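Side-chain contacts in lysozyme M1 (Streptomyces coelicolor, PDB 1JFX), which hydrolyses the beta-1,4 linkages between N-acetylmuramic acid and N-acetylglucosamine in peptidoglycan, acting on O-acetylated muramic acid as well: residues 118-123 with 141-146; 178-183 with 210-215. One frame throughout, in Å; residues are numbered along the deposited sequence.

Interaction 1 and interaction 2 follow one another along the chain, and both lie in the family 25 lysozyme domain, a beta-alpha barrel. Their centres are 19 Å apart and their nearest atoms about 10 Å, so they do not touch. One sheet relates them: strand 136-139, which joins the two helices of interaction 1, pairs with strand 160-163, which in turn pairs with strand 181-185 of interaction 2. Interaction 1 packs helix on helix beside the C-terminal ends of strands 96-98 and 136-139, near Glu100 and Asp98, two of the predicted catalytic residues; interaction 2 sets the last helix against the start of strand 181-185. The two contacts thus belong to opposite ends of the barrel.

Interaction 1 (118-123 with 141-146); sequences TWINDF and ASWWNT
Two indoles of helix 141-148 receive a single methyl group from helix 113-131. At Trp143, CD1 of Ile120 lies at the ring edge, near the ring plane, with CZ3 as its closest atom at 4.5 Å. Trp144 meets the same methyl obliquely and more closely, 3.7 Å from Trp144 CZ3 to Ile120 CD1, with Trp144 CH2 4.1 Å from that carbon. Other flat groups lie against the indoles: the His101 ring meets Trp143 and the Phe176 ring meets Trp144, in each case with planes at about 55°.

The backbones stay well apart, the nearest CA atoms being those of Ile120 and Trp144 at 11.0 Å, so long side chains have to span the gap. Ile120 does so with its CG1 branch set anti to the carbonyl carbon (chi1 -67°) and CD1 extended beyond it. From the other helix, Trp144 swings CG anti to its backbone N (chi1 -173°), which brings the six-membered end of the indole to the methyl. Both pyrrole nitrogens are satisfied away from the isoleucine, NE1 of Trp143 by Met107 O and NE1 of Trp144 by Trp151 O, and these bonds help fix the rotation of the rings.

The contact is apolar and small, burying 99 Å² in all, yet all three touching residues are buried. Ile120 also packs on Ile99 and on Ile137 of strand 136-139. Helix 113-131 is the crossover between parallel strands 96-98 and 136-139, a beta-alpha-beta unit of the barrel, whereas helix 141-148 follows the second strand almost at once. With the Trp143 side chain about 5 Å from that of Glu100, a predicted catalytic residue, the arrangement forms packing beside the probable active site at the C-terminal ends of the barrel strands.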
loop_
_atom_site.group_PDB
_atom_site.type_symbol
_atom_site.label_atom_id
_atom_site.label_comp_id
_atom_site.label_asym_id
_atom_site.label_seq_id
_atom_site.Cartn_x
_atom_site.Cartn_y
_atom_site.Cartn_z
ATOM N N THR A 118 2.736 9.976 16.235
ATOM C CA THR A 118 3.047 8.864 17.126
ATOM C C THR A 118 2.409 7.576 16.627
ATOM O O THR A 118 3.049 6.525 16.623
ATOM C CB THR A 118 2.553 9.160 18.555
ATOM O OG1 THR A 118 3.282 10.280 19.071
ATOM C CG2 THR A 118 2.771 7.947 19.481
ATOM N N TRP A 119 1.154 7.664 16.201
ATOM C CA TRP A 119 0.429 6.490 15.714
ATOM C C TRP A 119 1.158 5.848 14.525
ATOM O O TRP A 119 1.343 4.622 14.472
ATOM C CB TRP A 119 -1.000 6.901 15.308
ATOM C CG TRP A 119 -1.975 5.737 15.199
ATOM C CD1 TRP A 119 -2.886 5.351 16.138
ATOM C CD2 TRP A 119 -2.105 4.809 14.106
ATOM N NE1 TRP A 119 -3.580 4.241 15.705
ATOM C CE2 TRP A 119 -3.117 3.887 14.461
ATOM C CE3 TRP A 119 -1.464 4.667 12.862
ATOM C CZ2 TRP A 119 -3.501 2.835 13.616
ATOM C CZ3 TRP A 119 -1.846 3.618 12.020
ATOM C CH2 TRP A 119 -2.852 2.719 12.403
ATOM N N ILE A 120 1.562 6.678 13.567
ATOM C CA ILE A 120 2.261 6.194 12.379
ATOM C C ILE A 120 3.631 5.635 12.770
ATOM O O ILE A 120 4.055 4.592 12.276
ATOM C CB ILE A 120 2.411 7.339 11.344
ATOM C CG1 ILE A 120 1.031 7.722 10.800
ATOM C CG2 ILE A 120 3.347 6.909 10.211
ATOM C CD1 ILE A 120 0.989 9.082 10.093
ATOM N N ASN A 121 4.320 6.318 13.675
ATOM C CA ASN A 121 5.629 5.842 14.107
ATOM C C ASN A 121 5.491 4.479 14.796
ATOM O O ASN A 121 6.322 3.579 14.604
ATOM C CB ASN A 121 6.258 6.835 15.081
ATOM C CG ASN A 121 7.737 6.601 15.255
ATOM O OD1 ASN A 121 8.502 6.698 14.296
ATOM N ND2 ASN A 121 8.151 6.284 16.472
ATOM N N ASP A 122 4.436 4.329 15.596
ATOM C CA ASP A 122 4.199 3.080 16.306
ATOM C C ASP A 122 3.882 1.949 15.330
ATOM O O ASP A 122 4.359 0.819 15.499
ATOM C CB ASP A 122 3.049 3.233 17.311
ATOM C CG ASP A 122 3.434 4.062 18.533
ATOM O OD1 ASP A 122 4.636 4.355 18.714
ATOM O OD2 ASP A 122 2.522 4.397 19.325
ATOM N N PHE A 123 3.068 2.236 14.319
ATOM C CA PHE A 123 2.736 1.218 13.334
ATOM C C PHE A 123 4.014 0.804 12.605
ATOM O O PHE A 123 4.279 -0.386 12.404
ATOM C CB PHE A 123 1.688 1.737 12.335
ATOM C CG PHE A 123 1.114 0.665 11.434
ATOM C CD1 PHE A 123 1.858 0.138 10.375
ATOM C CD2 PHE A 123 -0.169 0.168 11.660
ATOM C CE1 PHE A 123 1.319 -0.877 9.553
ATOM C CE2 PHE A 123 -0.716 -0.831 10.852
ATOM C CZ PHE A 123 0.028 -1.360 9.794
ATOM N N ALA A 141 -1.421 13.504 -0.701
ATOM C CA ALA A 141 -0.644 14.618 -0.197
ATOM C C ALA A 141 -1.502 15.438 0.780
ATOM O O ALA A 141 -1.020 15.856 1.823
ATOM C CB ALA A 141 -0.191 15.509 -1.358
ATOM N N SER A 142 -2.769 15.656 0.428
ATOM C CA SER A 142 -3.682 16.436 1.270
ATOM C C SER A 142 -3.801 15.856 2.663
ATOM O O SER A 142 -3.702 16.573 3.663
ATOM C CB SER A 142 -5.093 16.477 0.659
ATOM O OG SER A 142 -5.121 17.361 -0.442
ATOM N N TRP A 143 -4.039 14.554 2.732
ATOM C CA TRP A 143 -4.192 13.930 4.030
ATOM C C TRP A 143 -2.878 13.995 4.806
ATOM O O TRP A 143 -2.866 14.339 5.986
ATOM C CB TRP A 143 -4.641 12.477 3.889
ATOM C CG TRP A 143 -5.078 11.891 5.188
ATOM C CD1 TRP A 143 -6.357 11.865 5.690
ATOM C CD2 TRP A 143 -4.238 11.328 6.201
ATOM N NE1 TRP A 143 -6.356 11.325 6.959
ATOM C CE2 TRP A 143 -5.070 10.991 7.296
ATOM C CE3 TRP A 143 -2.862 11.086 6.298
ATOM C CZ2 TRP A 143 -4.567 10.427 8.476
ATOM C CZ3 TRP A 143 -2.360 10.524 7.479
ATOM C CH2 TRP A 143 -3.221 10.206 8.550
ATOM N N TRP A 144 -1.769 13.656 4.155
ATOM C CA TRP A 144 -0.493 13.703 4.857
ATOM C C TRP A 144 -0.209 15.085 5.440
ATOM O O TRP A 144 0.091 15.241 6.636
ATOM C CB TRP A 144 0.664 13.325 3.926
ATOM C CG TRP A 144 1.949 13.207 4.679
ATOM C CD1 TRP A 144 2.955 14.140 4.766
ATOM C CD2 TRP A 144 2.329 12.126 5.531
ATOM N NE1 TRP A 144 3.933 13.697 5.629
ATOM C CE2 TRP A 144 3.571 12.463 6.111
ATOM C CE3 TRP A 144 1.733 10.897 5.867
ATOM C CZ2 TRP A 144 4.233 11.613 7.011
ATOM C CZ3 TRP A 144 2.394 10.054 6.758
ATOM C CH2 TRP A 144 3.630 10.417 7.317
ATOM N N ASN A 145 -0.314 16.103 4.602
ATOM C CA ASN A 145 -0.019 17.435 5.084
ATOM C C ASN A 145 -0.983 17.897 6.171
ATOM O O ASN A 145 -0.564 18.424 7.207
ATOM C CB ASN A 145 0.043 18.406 3.901
ATOM C CG ASN A 145 1.301 18.197 3.056
ATOM O OD1 ASN A 145 2.341 17.763 3.571
ATOM N ND2 ASN A 145 1.217 18.511 1.766
ATOM N N THR A 146 -2.269 17.662 5.966
ATOM C CA THR A 146 -3.248 18.064 6.955
ATOM C C THR A 146 -3.162 17.323 8.279
ATOM O O THR A 146 -3.045 17.949 9.345
ATOM C CB THR A 146 -4.665 17.912 6.391
ATOM O OG1 THR A 146 -4.842 18.879 5.355
ATOM C CG2 THR A 146 -5.722 18.106 7.479
#

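Interaction 2 (178-183 with 210-215)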
loop_
_atom_site.group_PDB
_atom_site.type_symbol
_atom_site.label_atom_id
_atom_site.label_comp_id
_atom_site.label_asym_id
_atom_site.label_seq_id
_atom_site.Cartn_x
_atom_site.Cartn_y
_atom_site.Cartn_z
ATOM N N THR A 178 10.938 11.329 -2.420
ATOM C CA THR A 178 10.471 10.979 -3.752
ATOM C C THR A 178 9.322 9.997 -3.557
ATOM O O THR A 178 8.977 9.662 -2.419
ATOM C CB THR A 178 11.587 10.269 -4.586
ATOM O OG1 THR A 178 11.153 10.127 -5.939
ATOM C CG2 THR A 178 11.914 8.884 -4.016
ATOM N N TRP A 179 8.714 9.556 -4.653
ATOM C CA TRP A 179 7.657 8.562 -4.533
ATOM C C TRP A 179 8.222 7.237 -5.023
ATOM O O TRP A 179 9.092 7.209 -5.895
ATOM C CB TRP A 179 6.422 8.941 -5.368
ATOM C CG TRP A 179 6.691 9.163 -6.824
ATOM C CD1 TRP A 179 7.087 10.325 -7.412
ATOM C CD2 TRP A 179 6.536 8.204 -7.884
ATOM N NE1 TRP A 179 7.187 10.159 -8.773
ATOM C CE2 TRP A 179 6.853 8.867 -9.092
ATOM C CE3 TRP A 179 6.156 6.853 -7.927
ATOM C CZ2 TRP A 179 6.802 8.231 -10.332
ATOM C CZ3 TRP A 179 6.106 6.219 -9.162
ATOM C CH2 TRP A 179 6.426 6.905 -10.345
ATOM N N THR A 180 7.730 6.141 -4.441
ATOM C CA THR A 180 8.150 4.795 -4.818
ATOM C C THR A 180 7.056 4.164 -5.691
ATOM O O THR A 180 7.351 3.557 -6.717
ATOM C CB THR A 180 8.428 3.950 -3.558
ATOM O OG1 THR A 180 9.562 4.506 -2.874
ATOM C CG2 THR A 180 8.738 2.493 -3.929
ATOM N N PHE A 181 5.800 4.311 -5.278
ATOM C CA PHE A 181 4.662 3.832 -6.074
ATOM C C PHE A 181 3.750 5.032 -6.257
ATOM O O PHE A 181 3.734 5.943 -5.421
ATOM C CB PHE A 181 3.880 2.727 -5.354
ATOM C CG PHE A 181 4.629 1.434 -5.239
ATOM C CD1 PHE A 181 4.718 0.571 -6.327
ATOM C CD2 PHE A 181 5.224 1.072 -4.044
ATOM C CE1 PHE A 181 5.386 -0.638 -6.223
ATOM C CE2 PHE A 181 5.901 -0.147 -3.927
ATOM C CZ PHE A 181 5.983 -0.998 -5.009
ATOM N N TRP A 182 2.984 5.037 -7.344
ATOM C CA TRP A 182 2.062 6.134 -7.596
ATOM C C TRP A 182 0.771 5.585 -8.196
ATOM O O TRP A 182 0.780 4.961 -9.258
ATOM C CB TRP A 182 2.719 7.157 -8.533
ATOM C CG TRP A 182 1.795 8.155 -9.183
ATOM C CD1 TRP A 182 0.642 8.695 -8.670
ATOM C CD2 TRP A 182 1.965 8.728 -10.485
ATOM N NE1 TRP A 182 0.088 9.572 -9.587
ATOM C CE2 TRP A 182 0.882 9.606 -10.704
ATOM C CE3 TRP A 182 2.932 8.579 -11.489
ATOM C CZ2 TRP A 182 0.738 10.331 -11.893
ATOM C CZ3 TRP A 182 2.789 9.300 -12.668
ATOM C CH2 TRP A 182 1.695 10.162 -12.858
ATOM N N GLN A 183 -0.334 5.789 -7.481
ATOM C CA GLN A 183 -1.643 5.345 -7.963
ATOM C C GLN A 183 -2.157 6.521 -8.791
ATOM O O GLN A 183 -2.518 7.561 -8.235
ATOM C CB GLN A 183 -2.577 5.084 -6.787
ATOM C CG GLN A 183 -3.866 4.359 -7.163
ATOM C CD GLN A 183 -4.756 4.235 -5.957
ATOM O OE1 GLN A 183 -5.279 5.241 -5.467
ATOM N NE2 GLN A 183 -4.907 3.013 -5.438
ATOM N N LEU A 210 12.248 -5.790 -7.785
ATOM C CA LEU A 210 12.592 -7.091 -7.206
ATOM C C LEU A 210 13.443 -6.897 -5.950
ATOM O O LEU A 210 13.297 -7.628 -4.958
ATOM C CB LEU A 210 13.342 -7.953 -8.237
ATOM C CG LEU A 210 13.723 -9.368 -7.793
ATOM C CD1 LEU A 210 12.466 -10.200 -7.533
ATOM C CD2 LEU A 210 14.581 -10.023 -8.875
ATOM N N ALA A 211 14.346 -5.922 -5.996
ATOM C CA ALA A 211 15.190 -5.613 -4.849
ATOM C C ALA A 211 14.321 -5.148 -3.677
ATOM O O ALA A 211 14.603 -5.474 -2.522
ATOM C CB ALA A 211 16.190 -4.530 -5.219
ATOM N N LEU A 212 13.271 -4.381 -3.963
ATOM C CA LEU A 212 12.378 -3.921 -2.898
ATOM C C LEU A 212 11.648 -5.133 -2.308
ATOM O O LEU A 212 11.500 -5.265 -1.085
ATOM C CB LEU A 212 11.358 -2.903 -3.446
ATOM C CG LEU A 212 10.329 -2.396 -2.430
ATOM C CD1 LEU A 212 11.036 -1.704 -1.269
ATOM C CD2 LEU A 212 9.366 -1.439 -3.130
ATOM N N ALA A 213 11.200 -6.031 -3.182
ATOM C CA ALA A 213 10.511 -7.238 -2.726
ATOM C C ALA A 213 11.440 -8.103 -1.870
ATOM O O ALA A 213 11.046 -8.582 -0.810
ATOM C CB ALA A 213 10.006 -8.050 -3.924
ATOM N N ASN A 214 12.681 -8.287 -2.312
ATOM C CA ASN A 214 13.611 -9.141 -1.568
ATOM C C ASN A 214 14.408 -8.485 -0.451
ATOM O O ASN A 214 15.163 -9.171 0.232
ATOM C CB ASN A 214 14.592 -9.841 -2.520
ATOM C CG ASN A 214 13.905 -10.838 -3.434
ATOM O OD1 ASN A 214 12.816 -11.340 -3.126
ATOM N ND2 ASN A 214 14.546 -11.153 -4.552
ATOM N N ASN A 215 14.236 -7.179 -0.268
ATOM C CA ASN A 215 14.936 -6.419 0.770
ATOM C C ASN A 215 16.430 -6.384 0.505
ATOM O O ASN A 215 17.234 -6.581 1.414
ATOM C CB ASN A 215 14.681 -7.005 2.174
ATOM C CG ASN A 215 14.979 -5.997 3.294
ATOM O OD1 ASN A 215 15.048 -6.351 4.482
ATOM N ND2 ASN A 215 15.127 -4.739 2.923
#
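The nearest CA atoms, those of Thr180 and Leu212, are 9.9 Å apart, between the residues leading into strand 181-185 and the last turns of helix 206-214. One methyl of Leu212 bridges this distance. Its CG stands anti to the backbone N (chi1 177°), sending CD2 out from the helix until it lies 3.8 Å from CE2 and 3.9 Å from CZ of Phe181. The methyl approaches that ring obliquely, the Phe181 and Leu212 side chains coming from opposite directions. Beside the ring, CG2 of Thr180 meets CD2 of Leu212 tip to tip at 4.1 Å; the threonine turns this methyl, and not OG1, to the leucine. Only 82 Å² is buried, by purely apolar contact.

Phe181 carries the contact inward, since its ring also meets Phe29, Phe202 and, edge-to-face, Tyr31. These residues come from strands 29-36 and 196-202, so Leu212 adds an aliphatic edge to an aromatic cluster. Leu212 O accepts a hydrogen bond from Arg133 NH2. The last helix packs against the N-terminal end of strand 181-185, which runs between parallel strand 160-163 and antiparallel strand 196-202.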